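Local coordinates for protein homospermidine synthase (Legionella pneumophila subsp. pneumophila str. Philadelphia 1, PDB 2PH5) that binds NAD and probably catalyses the formation of the polyamine homospermidine, at residues A27-L31 with S393-A398; V53-Y59 with A386-N390; Q208-V212 with N389-S393. All coordinates share one frame; numbering follows the deposited sequence.

Contact 1: residues A27-L31 with S393-A398; sequences ALMPL and SLQVVA. With NAD (nicotinamide-adenine-dinucleotide), chain C.
Ala27 O is met across the contact by Val397 CG2 at 3.6 Å, and the same oxygen takes a hydrogen bond from Asn389 ND2, in the loop before helix 391-408. Ala27 sits on helix 23-35, the first helix of the Rossmann-type NAD-binding fold, whose opening amides at Cys23 and Val24 bond to the dinucleotide. Across from it runs helix 391-408; over the facing segments the axes come within 9.2 Å and cross at -55°. With Val397 CG1 anti to its own carbonyl carbon (chi1 -61°), that methyl reaches the Ala27-Leu28 peptide, 3.7 Å from Leu28 N, and touches Ala27 CB. CG2, the branch between backbone N and carbonyl carbon, meets Leu31 CD2 at 3.5 Å, the side chains crossing at about a right angle. The same CD2 also lies against the backbone, 3.3 Å from Val397 O, while Leu31 CD1 meets Leu394 CD1. One turn earlier Ala27 CB packs on Ser393 CB at 3.9 Å; Ser393 OG is engaged with Asn389 OD1. Val396 turns to the cofactor instead, its CG1 3.5 Å from C4N of the nicotinamide ring.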
ATOM      1  N   ALA A  27      24.074 -13.235  -7.333  1.00 22.79           N
ATOM      2  CA  ALA A  27      23.249 -13.748  -8.420  1.00 23.48           C
ATOM      3  C   ALA A  27      23.998 -13.872  -9.744  1.00 23.97           C
ATOM      4  O   ALA A  27      23.531 -14.541 -10.661  1.00 24.62           O
ATOM      5  CB  ALA A  27      22.022 -12.869  -8.597  1.00 21.77           C
ATOM      6  N   LEU A  28      25.153 -13.223  -9.839  1.00 24.24           N
ATOM      7  CA  LEU A  28      25.943 -13.252 -11.062  1.00 24.13           C
ATOM      8  C   LEU A  28      26.763 -14.532 -11.177  1.00 25.93           C
ATOM      9  O   LEU A  28      26.903 -15.091 -12.261  1.00 25.63           O
ATOM     10  CB  LEU A  28      26.891 -12.058 -11.095  1.00 22.14           C
ATOM     11  CG  LEU A  28      27.142 -11.359 -12.437  1.00 23.13           C
ATOM     12  CD1 LEU A  28      28.410 -10.537 -12.328  1.00 21.55           C
ATOM     13  CD2 LEU A  28      27.273 -12.352 -13.555  1.00 22.67           C
HETATM   14  N   MSE A  29      27.294 -14.992 -10.049  1.00 28.47           N
HETATM   15  CA  MSE A  29      28.131 -16.186 -10.001  1.00 32.83           C
HETATM   16  C   MSE A  29      27.732 -17.298 -10.960  1.00 32.14           C
HETATM   17  O   MSE A  29      28.529 -17.712 -11.805  1.00 33.67           O
HETATM   18  CB  MSE A  29      28.173 -16.732  -8.580  1.00 39.22           C
HETATM   19  CG  MSE A  29      29.010 -15.903  -7.651  1.00 46.40           C
HETATM   20 SE   MSE A  29      30.871 -16.067  -8.089  1.00 60.03          SE
HETATM   21  CE  MSE A  29      31.411 -17.213  -6.627  1.00 50.60           C
ATOM     22  N   PRO A  30      26.494 -17.801 -10.843  1.00 30.72           N
ATOM     23  CA  PRO A  30      26.018 -18.873 -11.718  1.00 29.58           C
ATOM     24  C   PRO A  30      26.187 -18.597 -13.214  1.00 29.18           C
ATOM     25  O   PRO A  30      26.619 -19.475 -13.962  1.00 30.04           O
ATOM     26  CB  PRO A  30      24.551 -19.000 -11.326  1.00 28.48           C
ATOM     27  CG  PRO A  30      24.565 -18.630  -9.884  1.00 28.31           C
ATOM     28  CD  PRO A  30      25.453 -17.430  -9.868  1.00 29.66           C
ATOM     29  N   LEU A  31      25.848 -17.385 -13.647  1.00 27.40           N
ATOM     30  CA  LEU A  31      25.940 -17.029 -15.063  1.00 26.17           C
ATOM     31  C   LEU A  31      27.369 -16.971 -15.603  1.00 25.50           C
ATOM     32  O   LEU A  31      27.602 -17.199 -16.789  1.00 24.84           O
ATOM     33  CB  LEU A  31      25.222 -15.690 -15.334  1.00 24.05           C
ATOM     34  CG  LEU A  31      23.693 -15.719 -15.489  1.00 22.71           C
ATOM     35  CD1 LEU A  31      23.070 -16.210 -14.206  1.00 21.19           C
ATOM     36  CD2 LEU A  31      23.150 -14.332 -15.838  1.00 22.48           C
ATOM     37  N   SER A 393      16.399 -10.446  -9.786  1.00 17.30           N
ATOM     38  CA  SER A 393      17.849 -10.533  -9.891  1.00 17.23           C
ATOM     39  C   SER A 393      18.294 -11.132 -11.224  1.00 18.00           C
ATOM     40  O   SER A 393      19.212 -10.615 -11.866  1.00 15.51           O
ATOM     41  CB  SER A 393      18.429 -11.357  -8.735  1.00 16.16           C
ATOM     42  OG  SER A 393      18.008 -12.706  -8.804  1.00 20.94           O
ATOM     43  N   LEU A 394      17.636 -12.211 -11.646  1.00 19.05           N
ATOM     44  CA  LEU A 394      18.002 -12.872 -12.897  1.00 21.24           C
ATOM     45  C   LEU A 394      17.949 -11.959 -14.116  1.00 21.11           C
ATOM     46  O   LEU A 394      18.750 -12.103 -15.039  1.00 21.32           O
ATOM     47  CB  LEU A 394      17.124 -14.104 -13.157  1.00 19.00           C
ATOM     48  CG  LEU A 394      17.596 -14.956 -14.349  1.00 18.99           C
ATOM     49  CD1 LEU A 394      19.080 -15.285 -14.157  1.00 16.38           C
ATOM     50  CD2 LEU A 394      16.776 -16.247 -14.454  1.00 16.89           C
ATOM     51  N   GLN A 395      17.017 -11.017 -14.129  1.00 20.43           N
ATOM     52  CA  GLN A 395      16.923 -10.126 -15.271  1.00 21.45           C
ATOM     53  C   GLN A 395      18.090  -9.142 -15.254  1.00 22.28           C
ATOM     54  O   GLN A 395      18.542  -8.677 -16.303  1.00 23.41           O
ATOM     55  CB  GLN A 395      15.595  -9.368 -15.260  1.00 19.18           C
ATOM     56  CG  GLN A 395      14.384 -10.244 -15.428  1.00 18.60           C
ATOM     57  CD  GLN A 395      13.085  -9.480 -15.208  1.00 21.03           C
ATOM     58  OE1 GLN A 395      12.909  -8.822 -14.186  1.00 22.64           O
ATOM     59  NE2 GLN A 395      12.170  -9.571 -16.167  1.00 23.12           N
ATOM     60  N   VAL A 396      18.597  -8.848 -14.061  1.00 21.10           N
ATOM     61  CA  VAL A 396      19.705  -7.912 -13.930  1.00 19.28           C
ATOM     62  C   VAL A 396      21.036  -8.535 -14.314  1.00 18.80           C
ATOM     63  O   VAL A 396      21.830  -7.920 -15.029  1.00 19.88           O
ATOM     64  CB  VAL A 396      19.821  -7.375 -12.498  1.00 21.41           C
ATOM     65  CG1 VAL A 396      20.794  -6.213 -12.461  1.00 20.54           C
ATOM     66  CG2 VAL A 396      18.451  -6.967 -11.987  1.00 22.31           C
ATOM     67  N   VAL A 397      21.284  -9.752 -13.844  1.00 17.23           N
ATOM     68  CA  VAL A 397      22.542 -10.416 -14.143  1.00 16.29           C
ATOM     69  C   VAL A 397      22.573 -10.946 -15.575  1.00 19.32           C
ATOM     70  O   VAL A 397      23.647 -11.099 -16.167  1.00 17.68           O
ATOM     71  CB  VAL A 397      22.838 -11.555 -13.110  1.00 16.96           C
ATOM     72  CG1 VAL A 397      22.947 -10.956 -11.715  1.00 15.09           C
ATOM     73  CG2 VAL A 397      21.760 -12.625 -13.143  1.00 15.09           C
ATOM     74  N   ALA A 398      21.401 -11.211 -16.144  1.00 21.72           N
ATOM     75  CA  ALA A 398      21.349 -11.680 -17.526  1.00 23.47           C
ATOM     76  C   ALA A 398      21.956 -10.571 -18.394  1.00 24.85           C
ATOM     77  O   ALA A 398      22.789 -10.830 -19.268  1.00 25.53           O
ATOM     78  CB  ALA A 398      19.902 -11.961 -17.939  1.00 21.81           C
TER
HETATM   79  PA  NAD C 501      24.156  -4.615  -1.998  1.00 27.86           P
HETATM   80  O1A NAD C 501      24.109  -3.489  -1.001  1.00 26.13           O
HETATM   81  O2A NAD C 501      23.292  -5.803  -1.755  1.00 27.37           O
HETATM   82  O5B NAD C 501      25.677  -5.143  -2.192  1.00 25.38           O
HETATM   83  C5B NAD C 501      26.745  -4.218  -2.383  1.00 27.00           C
HETATM   84  C4B NAD C 501      28.050  -4.885  -1.912  1.00 29.21           C
HETATM   85  O4B NAD C 501      29.063  -3.918  -2.080  1.00 29.00           O
HETATM   86  C3B NAD C 501      28.060  -5.300  -0.437  1.00 28.14           C
HETATM   87  O3B NAD C 501      28.396  -6.684  -0.313  1.00 29.26           O
HETATM   88  C2B NAD C 501      29.093  -4.408   0.192  1.00 28.91           C
HETATM   89  O2B NAD C 501      29.800  -4.973   1.273  1.00 28.66           O
HETATM   90  C1B NAD C 501      29.964  -3.989  -0.994  1.00 28.62           C
HETATM   91  N9A NAD C 501      30.607  -2.674  -0.879  1.00 29.31           N
HETATM   92  C8A NAD C 501      30.061  -1.583  -0.181  1.00 29.97           C
HETATM   93  N7A NAD C 501      31.018  -0.861   0.435  1.00 29.74           N
HETATM   94  C5A NAD C 501      32.192  -1.475   0.162  1.00 30.34           C
HETATM   95  C6A NAD C 501      33.502  -1.169   0.528  1.00 29.38           C
HETATM   96  N6A NAD C 501      33.839  -0.111   1.267  1.00 26.74           N
HETATM   97  N1A NAD C 501      34.498  -2.024   0.078  1.00 29.57           N
HETATM   98  C2A NAD C 501      34.226  -3.135  -0.697  1.00 28.17           C
HETATM   99  N3A NAD C 501      32.944  -3.452  -1.077  1.00 29.92           N
HETATM  100  C4A NAD C 501      31.965  -2.609  -0.635  1.00 29.62           C
HETATM  101  O3  NAD C 501      23.718  -3.961  -3.370  1.00 28.99           O
HETATM  102  PN  NAD C 501      23.617  -4.520  -4.871  1.00 29.46           P
HETATM  103  O1N NAD C 501      22.288  -4.123  -5.394  1.00 29.57           O
HETATM  104  O2N NAD C 501      23.989  -5.979  -4.849  1.00 25.34           O
HETATM  105  O5D NAD C 501      24.777  -3.582  -5.405  1.00 32.91           O
HETATM  106  C5D NAD C 501      25.237  -3.507  -6.731  1.00 34.33           C
HETATM  107  C4D NAD C 501      24.551  -2.291  -7.317  1.00 35.46           C
HETATM  108  O4D NAD C 501      23.896  -2.662  -8.499  1.00 35.99           O
HETATM  109  C3D NAD C 501      24.246  -0.829  -7.059  1.00 35.59           C
HETATM  110  O3D NAD C 501      25.308   0.010  -7.482  1.00 35.53           O
HETATM  111  C2D NAD C 501      22.972  -0.633  -7.863  1.00 35.56           C
HETATM  112  O2D NAD C 501      22.730   0.699  -8.215  1.00 37.50           O
HETATM  113  C1D NAD C 501      23.163  -1.580  -9.042  1.00 34.30           C
HETATM  114  N1N NAD C 501      21.942  -2.209  -9.597  1.00 33.51           N
HETATM  115  C2N NAD C 501      21.602  -2.017 -10.917  1.00 32.92           C
HETATM  116  C3N NAD C 501      20.442  -2.659 -11.401  1.00 32.90           C
HETATM  117  C7N NAD C 501      20.005  -2.521 -12.818  1.00 31.18           C
HETATM  118  O7N NAD C 501      18.874  -3.198 -13.196  1.00 32.78           O
HETATM  119  N7N NAD C 501      20.668  -1.810 -13.706  1.00 30.93           N
HETATM  120  C4N NAD C 501      19.640  -3.483 -10.549  1.00 33.89           C
HETATM  121  C5N NAD C 501      20.023  -3.648  -9.201  1.00 33.84           C
HETATM  122  C6N NAD C 501      21.159  -3.026  -8.718  1.00 32.74           C

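Contact 2: residues V53-Y59 with A386-N390; sequences VDVAQQY and APYNN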
ATOM      1  N   VAL A  53      25.256 -16.377   3.234  1.00 53.75           N
ATOM      2  CA  VAL A  53      25.063 -17.276   2.107  1.00 51.42           C
ATOM      3  C   VAL A  53      26.369 -17.986   1.755  1.00 48.03           C
ATOM      4  O   VAL A  53      27.462 -17.463   1.987  1.00 47.02           O
ATOM      5  CB  VAL A  53      24.523 -16.507   0.874  1.00 51.96           C
ATOM      6  CG1 VAL A  53      25.657 -15.777   0.172  1.00 53.75           C
ATOM      7  CG2 VAL A  53      23.817 -17.463  -0.071  1.00 53.74           C
ATOM      8  N   ASP A  54      26.250 -19.181   1.195  1.00 44.67           N
ATOM      9  CA  ASP A  54      27.423 -19.960   0.842  1.00 42.81           C
ATOM     10  C   ASP A  54      27.694 -20.036  -0.657  1.00 38.55           C
ATOM     11  O   ASP A  54      28.254 -21.022  -1.140  1.00 38.78           O
ATOM     12  CB  ASP A  54      27.283 -21.374   1.420  1.00 46.17           C
ATOM     13  CG  ASP A  54      25.937 -22.006   1.103  1.00 48.70           C
ATOM     14  OD1 ASP A  54      25.674 -22.309  -0.081  1.00 49.31           O
ATOM     15  OD2 ASP A  54      25.135 -22.196   2.043  1.00 52.02           O
ATOM     16  N   VAL A  55      27.319 -18.989  -1.386  1.00 33.05           N
ATOM     17  CA  VAL A  55      27.519 -18.957  -2.832  1.00 30.23           C
ATOM     18  C   VAL A  55      29.002 -19.106  -3.195  1.00 27.31           C
ATOM     19  O   VAL A  55      29.371 -19.966  -4.006  1.00 26.29           O
ATOM     20  CB  VAL A  55      26.943 -17.643  -3.439  1.00 30.06           C
ATOM     21  CG1 VAL A  55      27.132 -17.616  -4.954  1.00 28.16           C
ATOM     22  CG2 VAL A  55      25.475 -17.540  -3.097  1.00 28.12           C
ATOM     23  N   ALA A  56      29.852 -18.287  -2.587  1.00 23.83           N
ATOM     24  CA  ALA A  56      31.282 -18.370  -2.850  1.00 24.10           C
ATOM     25  C   ALA A  56      31.830 -19.770  -2.548  1.00 24.44           C
ATOM     26  O   ALA A  56      32.621 -20.309  -3.321  1.00 22.81           O
ATOM     27  CB  ALA A  56      32.025 -17.332  -2.029  1.00 22.13           C
ATOM     28  N   GLN A  57      31.392 -20.365  -1.440  1.00 25.99           N
ATOM     29  CA  GLN A  57      31.873 -21.689  -1.064  1.00 27.86           C
ATOM     30  C   GLN A  57      31.426 -22.800  -2.014  1.00 26.61           C
ATOM     31  O   GLN A  57      32.154 -23.768  -2.226  1.00 25.68           O
ATOM     32  CB  GLN A  57      31.442 -22.047   0.360  1.00 31.66           C
ATOM     33  CG  GLN A  57      32.026 -21.166   1.440  1.00 37.86           C
ATOM     34  CD  GLN A  57      31.136 -19.982   1.771  1.00 44.15           C
ATOM     35  OE1 GLN A  57      30.647 -19.287   0.875  1.00 47.77           O
ATOM     36  NE2 GLN A  57      30.926 -19.742   3.065  1.00 45.47           N
ATOM     37  N   GLN A  58      30.234 -22.659  -2.583  1.00 25.81           N
ATOM     38  CA  GLN A  58      29.719 -23.663  -3.500  1.00 26.19           C
ATOM     39  C   GLN A  58      30.519 -23.690  -4.791  1.00 25.99           C
ATOM     40  O   GLN A  58      30.720 -24.751  -5.383  1.00 25.36           O
ATOM     41  CB  GLN A  58      28.250 -23.393  -3.817  1.00 26.57           C
ATOM     42  CG  GLN A  58      27.344 -23.462  -2.599  1.00 28.05           C
ATOM     43  CD  GLN A  58      27.069 -24.882  -2.129  1.00 28.89           C
ATOM     44  OE1 GLN A  58      26.411 -25.088  -1.106  1.00 27.72           O
ATOM     45  NE2 GLN A  58      27.563 -25.867  -2.877  1.00 28.30           N
ATOM     46  N   TYR A  59      30.984 -22.524  -5.224  1.00 26.71           N
ATOM     47  CA  TYR A  59      31.765 -22.440  -6.449  1.00 25.93           C
ATOM     48  C   TYR A  59      33.261 -22.509  -6.177  1.00 26.88           C
ATOM     49  O   TYR A  59      34.059 -22.693  -7.099  1.00 26.75           O
ATOM     50  CB  TYR A  59      31.412 -21.154  -7.198  1.00 24.40           C
ATOM     51  CG  TYR A  59      30.015 -21.179  -7.782  1.00 24.17           C
ATOM     52  CD1 TYR A  59      29.747 -21.873  -8.966  1.00 23.61           C
ATOM     53  CD2 TYR A  59      28.952 -20.541  -7.132  1.00 23.10           C
ATOM     54  CE1 TYR A  59      28.459 -21.933  -9.491  1.00 22.89           C
ATOM     55  CE2 TYR A  59      27.661 -20.595  -7.644  1.00 21.41           C
ATOM     56  CZ  TYR A  59      27.424 -21.296  -8.825  1.00 24.76           C
ATOM     57  OH  TYR A  59      26.149 -21.376  -9.331  1.00 27.29           O
ATOM     58  N   ALA A 386      18.646 -20.808 -13.016  1.00 23.67           N
ATOM     59  CA  ALA A 386      19.814 -20.508 -12.197  1.00 23.12           C
ATOM     60  C   ALA A 386      19.513 -20.366 -10.707  1.00 22.23           C
ATOM     61  O   ALA A 386      18.470 -19.835 -10.317  1.00 21.69           O
ATOM     62  CB  ALA A 386      20.481 -19.237 -12.705  1.00 22.75           C
ATOM     63  N   PRO A 387      20.436 -20.837  -9.854  1.00 20.13           N
ATOM     64  CA  PRO A 387      20.261 -20.747  -8.405  1.00 20.14           C
ATOM     65  C   PRO A 387      20.603 -19.335  -7.923  1.00 19.95           C
ATOM     66  O   PRO A 387      21.062 -18.493  -8.707  1.00 18.61           O
ATOM     67  CB  PRO A 387      21.253 -21.779  -7.886  1.00 18.67           C
ATOM     68  CG  PRO A 387      22.388 -21.634  -8.846  1.00 15.41           C
ATOM     69  CD  PRO A 387      21.675 -21.569 -10.183  1.00 19.09           C
ATOM     70  N   TYR A 388      20.381 -19.090  -6.635  1.00 19.49           N
ATOM     71  CA  TYR A 388      20.680 -17.794  -6.024  1.00 21.04           C
ATOM     72  C   TYR A 388      20.091 -16.664  -6.861  1.00 20.63           C
ATOM     73  O   TYR A 388      20.699 -15.606  -7.019  1.00 19.04           O
ATOM     74  CB  TYR A 388      22.197 -17.626  -5.920  1.00 19.77           C
ATOM     75  CG  TYR A 388      22.877 -18.836  -5.336  1.00 22.85           C
ATOM     76  CD1 TYR A 388      22.689 -19.181  -4.000  1.00 24.09           C
ATOM     77  CD2 TYR A 388      23.678 -19.665  -6.128  1.00 23.72           C
ATOM     78  CE1 TYR A 388      23.278 -20.322  -3.461  1.00 25.24           C
ATOM     79  CE2 TYR A 388      24.273 -20.815  -5.597  1.00 23.54           C
ATOM     80  CZ  TYR A 388      24.066 -21.133  -4.261  1.00 24.37           C
ATOM     81  OH  TYR A 388      24.629 -22.258  -3.702  1.00 27.95           O
ATOM     82  N   ASN A 389      18.896 -16.899  -7.389  1.00 21.55           N
ATOM     83  CA  ASN A 389      18.232 -15.924  -8.237  1.00 21.30           C
ATOM     84  C   ASN A 389      16.715 -15.942  -8.132  1.00 21.32           C
ATOM     85  O   ASN A 389      16.092 -16.998  -7.950  1.00 17.49           O
ATOM     86  CB  ASN A 389      18.602 -16.177  -9.702  1.00 21.27           C
ATOM     87  CG  ASN A 389      19.824 -15.402 -10.143  1.00 23.59           C
ATOM     88  OD1 ASN A 389      19.759 -14.190 -10.383  1.00 23.34           O
ATOM     89  ND2 ASN A 389      20.947 -16.096 -10.259  1.00 20.63           N
ATOM     90  N   ASN A 390      16.129 -14.755  -8.229  1.00 18.82           N
ATOM     91  CA  ASN A 390      14.687 -14.630  -8.248  1.00 19.40           C
ATOM     92  C   ASN A 390      14.431 -13.981  -9.603  1.00 19.46           C
ATOM     93  O   ASN A 390      15.375 -13.697 -10.338  1.00 19.73           O
ATOM     94  CB  ASN A 390      14.137 -13.766  -7.094  1.00 17.64           C
ATOM     95  CG  ASN A 390      14.788 -12.396  -6.996  1.00 20.55           C
ATOM     96  OD1 ASN A 390      14.955 -11.686  -7.994  1.00 19.90           O
ATOM     97  ND2 ASN A 390      15.137 -12.007  -5.774  1.00 19.85           N
TER
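The Tyr388 ring carries Val55 CG2 on one face, 3.6 Å from the ring centroid and 21° off its normal, a CH-pi contact with the methyl shifted toward CD1. Two further groups approach this ring obliquely: Val53 CG2 beside CD1, and Tyr59 CE2, which lies 4.0 Å from Tyr388 CE2. The two tyrosine side chains run alongside each other, pointing opposite ways. Tyr59 reaches on with its hydroxyl to Pro387, OH to CG 3.8 Å, and its ring also lies nearly parallel to that of Phe33.

Val55 and Tyr59 belong to the short helix 55-59, part of the beta-alpha-beta connection between strands 43-47 and 62-65 of the Rossmann fold; Tyr388 comes from the loop that joins helices 379-385 and 391-408. Val55 holds CG1 anti to its backbone N (chi1 -179°), which turns CG2 over the tyrosine; the side chain also packs on Phe21, Gln26 and Met29.

At the far end of the ring, Tyr388 OH lies 3.2 Å from Gln58 CG. Asp54, at the N-cap position of the helix, brings OD1 to 3.8 Å from the same hydroxyl, its carboxylate almost perpendicular to the ring.

Tyr388 has left-handed helical backbone angles, and the residues flanking it are tied together: Asn389 ND2 donates to Pro387 O at 2.9 Å, tilted somewhat from the carbonyl plane.

Contact 3: residues Q208-V212 with N389-S393; sequences QDSQV and NNATS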
ATOM      1  N   GLN A 208       6.285  -4.415 -13.356  1.00 21.77           N
ATOM      2  CA  GLN A 208       5.341  -4.825 -12.344  1.00 22.28           C
ATOM      3  C   GLN A 208       5.801  -6.137 -11.731  1.00 22.08           C
ATOM      4  O   GLN A 208       5.768  -7.180 -12.377  1.00 23.28           O
ATOM      5  CB  GLN A 208       3.965  -4.963 -12.973  1.00 21.40           C
ATOM      6  CG  GLN A 208       2.846  -4.533 -12.061  1.00 26.42           C
ATOM      7  CD  GLN A 208       1.657  -4.029 -12.843  1.00 28.57           C
ATOM      8  OE1 GLN A 208       0.547  -3.918 -12.315  1.00 26.31           O
ATOM      9  NE2 GLN A 208       1.887  -3.709 -14.119  1.00 30.88           N
ATOM     10  N   ASP A 209       6.248  -6.055 -10.480  1.00 22.65           N
ATOM     11  CA  ASP A 209       6.743  -7.199  -9.721  1.00 20.55           C
ATOM     12  C   ASP A 209       5.579  -7.806  -8.956  1.00 21.87           C
ATOM     13  O   ASP A 209       4.993  -7.156  -8.084  1.00 22.04           O
ATOM     14  CB  ASP A 209       7.814  -6.732  -8.726  1.00 21.42           C
ATOM     15  CG  ASP A 209       8.728  -7.858  -8.260  1.00 23.75           C
ATOM     16  OD1 ASP A 209       8.249  -8.995  -8.043  1.00 24.19           O
ATOM     17  OD2 ASP A 209       9.937  -7.594  -8.094  1.00 22.54           O
ATOM     18  N   SER A 210       5.253  -9.056  -9.280  1.00 21.82           N
ATOM     19  CA  SER A 210       4.158  -9.763  -8.619  1.00 20.97           C
ATOM     20  C   SER A 210       4.663 -10.917  -7.748  1.00 22.06           C
ATOM     21  O   SER A 210       3.887 -11.779  -7.348  1.00 22.98           O
ATOM     22  CB  SER A 210       3.165 -10.309  -9.661  1.00 19.15           C
ATOM     23  OG  SER A 210       3.761 -11.283 -10.504  1.00 20.19           O
ATOM     24  N   GLN A 211       5.957 -10.944  -7.448  1.00 22.23           N
ATOM     25  CA  GLN A 211       6.478 -12.027  -6.624  1.00 23.29           C
ATOM     26  C   GLN A 211       5.931 -11.943  -5.197  1.00 24.21           C
ATOM     27  O   GLN A 211       6.104 -10.930  -4.525  1.00 26.56           O
ATOM     28  CB  GLN A 211       8.015 -12.001  -6.634  1.00 19.85           C
ATOM     29  CG  GLN A 211       8.574 -12.113  -8.065  1.00 19.50           C
ATOM     30  CD  GLN A 211      10.075 -11.914  -8.160  1.00 21.66           C
ATOM     31  OE1 GLN A 211      10.863 -12.854  -7.949  1.00 20.75           O
ATOM     32  NE2 GLN A 211      10.487 -10.682  -8.476  1.00 17.74           N
ATOM     33  N   VAL A 212       5.233 -12.994  -4.764  1.00 23.69           N
ATOM     34  CA  VAL A 212       4.678 -13.055  -3.414  1.00 24.81           C
ATOM     35  C   VAL A 212       5.546 -13.984  -2.578  1.00 25.98           C
ATOM     36  O   VAL A 212       6.346 -14.744  -3.123  1.00 26.64           O
ATOM     37  CB  VAL A 212       3.228 -13.588  -3.387  1.00 25.23           C
ATOM     38  CG1 VAL A 212       2.298 -12.574  -4.015  1.00 24.79           C
ATOM     39  CG2 VAL A 212       3.145 -14.927  -4.097  1.00 25.69           C
ATOM     40  N   ASN A 389      18.896 -16.899  -7.389  1.00 21.55           N
ATOM     41  CA  ASN A 389      18.232 -15.924  -8.237  1.00 21.30           C
ATOM     42  C   ASN A 389      16.715 -15.942  -8.132  1.00 21.32           C
ATOM     43  O   ASN A 389      16.092 -16.998  -7.950  1.00 17.49           O
ATOM     44  CB  ASN A 389      18.602 -16.177  -9.702  1.00 21.27           C
ATOM     45  CG  ASN A 389      19.824 -15.402 -10.143  1.00 23.59           C
ATOM     46  OD1 ASN A 389      19.759 -14.190 -10.383  1.00 23.34           O
ATOM     47  ND2 ASN A 389      20.947 -16.096 -10.259  1.00 20.63           N
ATOM     48  N   ASN A 390      16.129 -14.755  -8.229  1.00 18.82           N
ATOM     49  CA  ASN A 390      14.687 -14.630  -8.248  1.00 19.40           C
ATOM     50  C   ASN A 390      14.431 -13.981  -9.603  1.00 19.46           C
ATOM     51  O   ASN A 390      15.375 -13.697 -10.338  1.00 19.73           O
ATOM     52  CB  ASN A 390      14.137 -13.766  -7.094  1.00 17.64           C
ATOM     53  CG  ASN A 390      14.788 -12.396  -6.996  1.00 20.55           C
ATOM     54  OD1 ASN A 390      14.955 -11.686  -7.994  1.00 19.90           O
ATOM     55  ND2 ASN A 390      15.137 -12.007  -5.774  1.00 19.85           N
ATOM     56  N   ALA A 391      13.166 -13.769  -9.941  1.00 20.02           N
ATOM     57  CA  ALA A 391      12.810 -13.170 -11.213  1.00 21.10           C
ATOM     58  C   ALA A 391      13.556 -11.856 -11.448  1.00 20.79           C
ATOM     59  O   ALA A 391      14.130 -11.642 -12.515  1.00 21.21           O
ATOM     60  CB  ALA A 391      11.310 -12.942 -11.268  1.00 21.56           C
ATOM     61  N   THR A 392      13.554 -10.993 -10.437  1.00 19.86           N
ATOM     62  CA  THR A 392      14.203  -9.685 -10.509  1.00 18.03           C
ATOM     63  C   THR A 392      15.711  -9.759 -10.692  1.00 18.55           C
ATOM     64  O   THR A 392      16.247  -9.192 -11.643  1.00 21.09           O
ATOM     65  CB  THR A 392      13.907  -8.853  -9.235  1.00 16.90           C
ATOM     66  OG1 THR A 392      12.491  -8.796  -9.026  1.00 18.50           O
ATOM     67  CG2 THR A 392      14.452  -7.437  -9.371  1.00 15.80           C
ATOM     68  N   SER A 393      16.399 -10.446  -9.786  1.00 17.30           N
ATOM     69  CA  SER A 393      17.849 -10.533  -9.891  1.00 17.23           C
ATOM     70  C   SER A 393      18.294 -11.132 -11.224  1.00 18.00           C
ATOM     71  O   SER A 393      19.212 -10.615 -11.866  1.00 15.51           O
ATOM     72  CB  SER A 393      18.429 -11.357  -8.735  1.00 16.16           C
ATOM     73  OG  SER A 393      18.008 -12.706  -8.804  1.00 20.94           O
TER
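Gln211 lays its amide over the methyl of Ala391, CD to CB 3.5 Å, where helix 391-408 begins. This joins strand 202-213 of the mixed sheet to a helix start built as a capping box. Ala391 N donates to Gln211 OE1 at 3.2 Å, a bent bond (135° at the hydrogen) with the donor above the carbonyl plane. At the other end Gln211 NE2 gives a shorter but equally bent bond to Thr392 OG1, 2.8 Å, with the oxygen in the amide plane. Asp209 fixes the amide's rotation: its OD1 takes two bonds from Gln211, one from the backbone N at 3.1 Å, which makes an Asx turn, and one from NE2 at 2.8 Å on the syn side, tilted out of the carboxylate plane. Asp209 OD2 comes to 3.0 Å from Thr392 OG1; both bond to Thr225 OG1, Thr392 OG1 also to Asp357 OD2, and the two carboxylates lie close together round the threonine hydroxyls. In the capping box a chi1 of 53° curls the Asn390 amide back over the helix end. Asn390 N donates to Ser393 OG at 2.8 Å, and Ser393 N returns a nearly straight bond (170°) to Asn390 OD1 at 2.6 Å.

How the contacts relate
All three contacts converge on helix 391-408 and the loop leading into it. Contacts 1 and 2, centres 11 Å apart, tie this region to the Rossmann part; contact 3, 13 Å from contact 1, ties it to the mixed sheet. Asn389 links them, belonging to the segments of both contact 2 and contact 3, whose centres are 17 Å apart, while contacts 1 and 3 share Ser393. Contacts 1 and 2 also touch where Pro30 CG meets Tyr59 OH at 3.2 Å and Ala27 CB meets Tyr388 O at 3.4 Å. Contact 1 reaches NAD directly through Val396, whereas Thr392 of contact 3 stays about 7 Å from it and Val53 of contact 2 about 10 Å, side chain to cofactor.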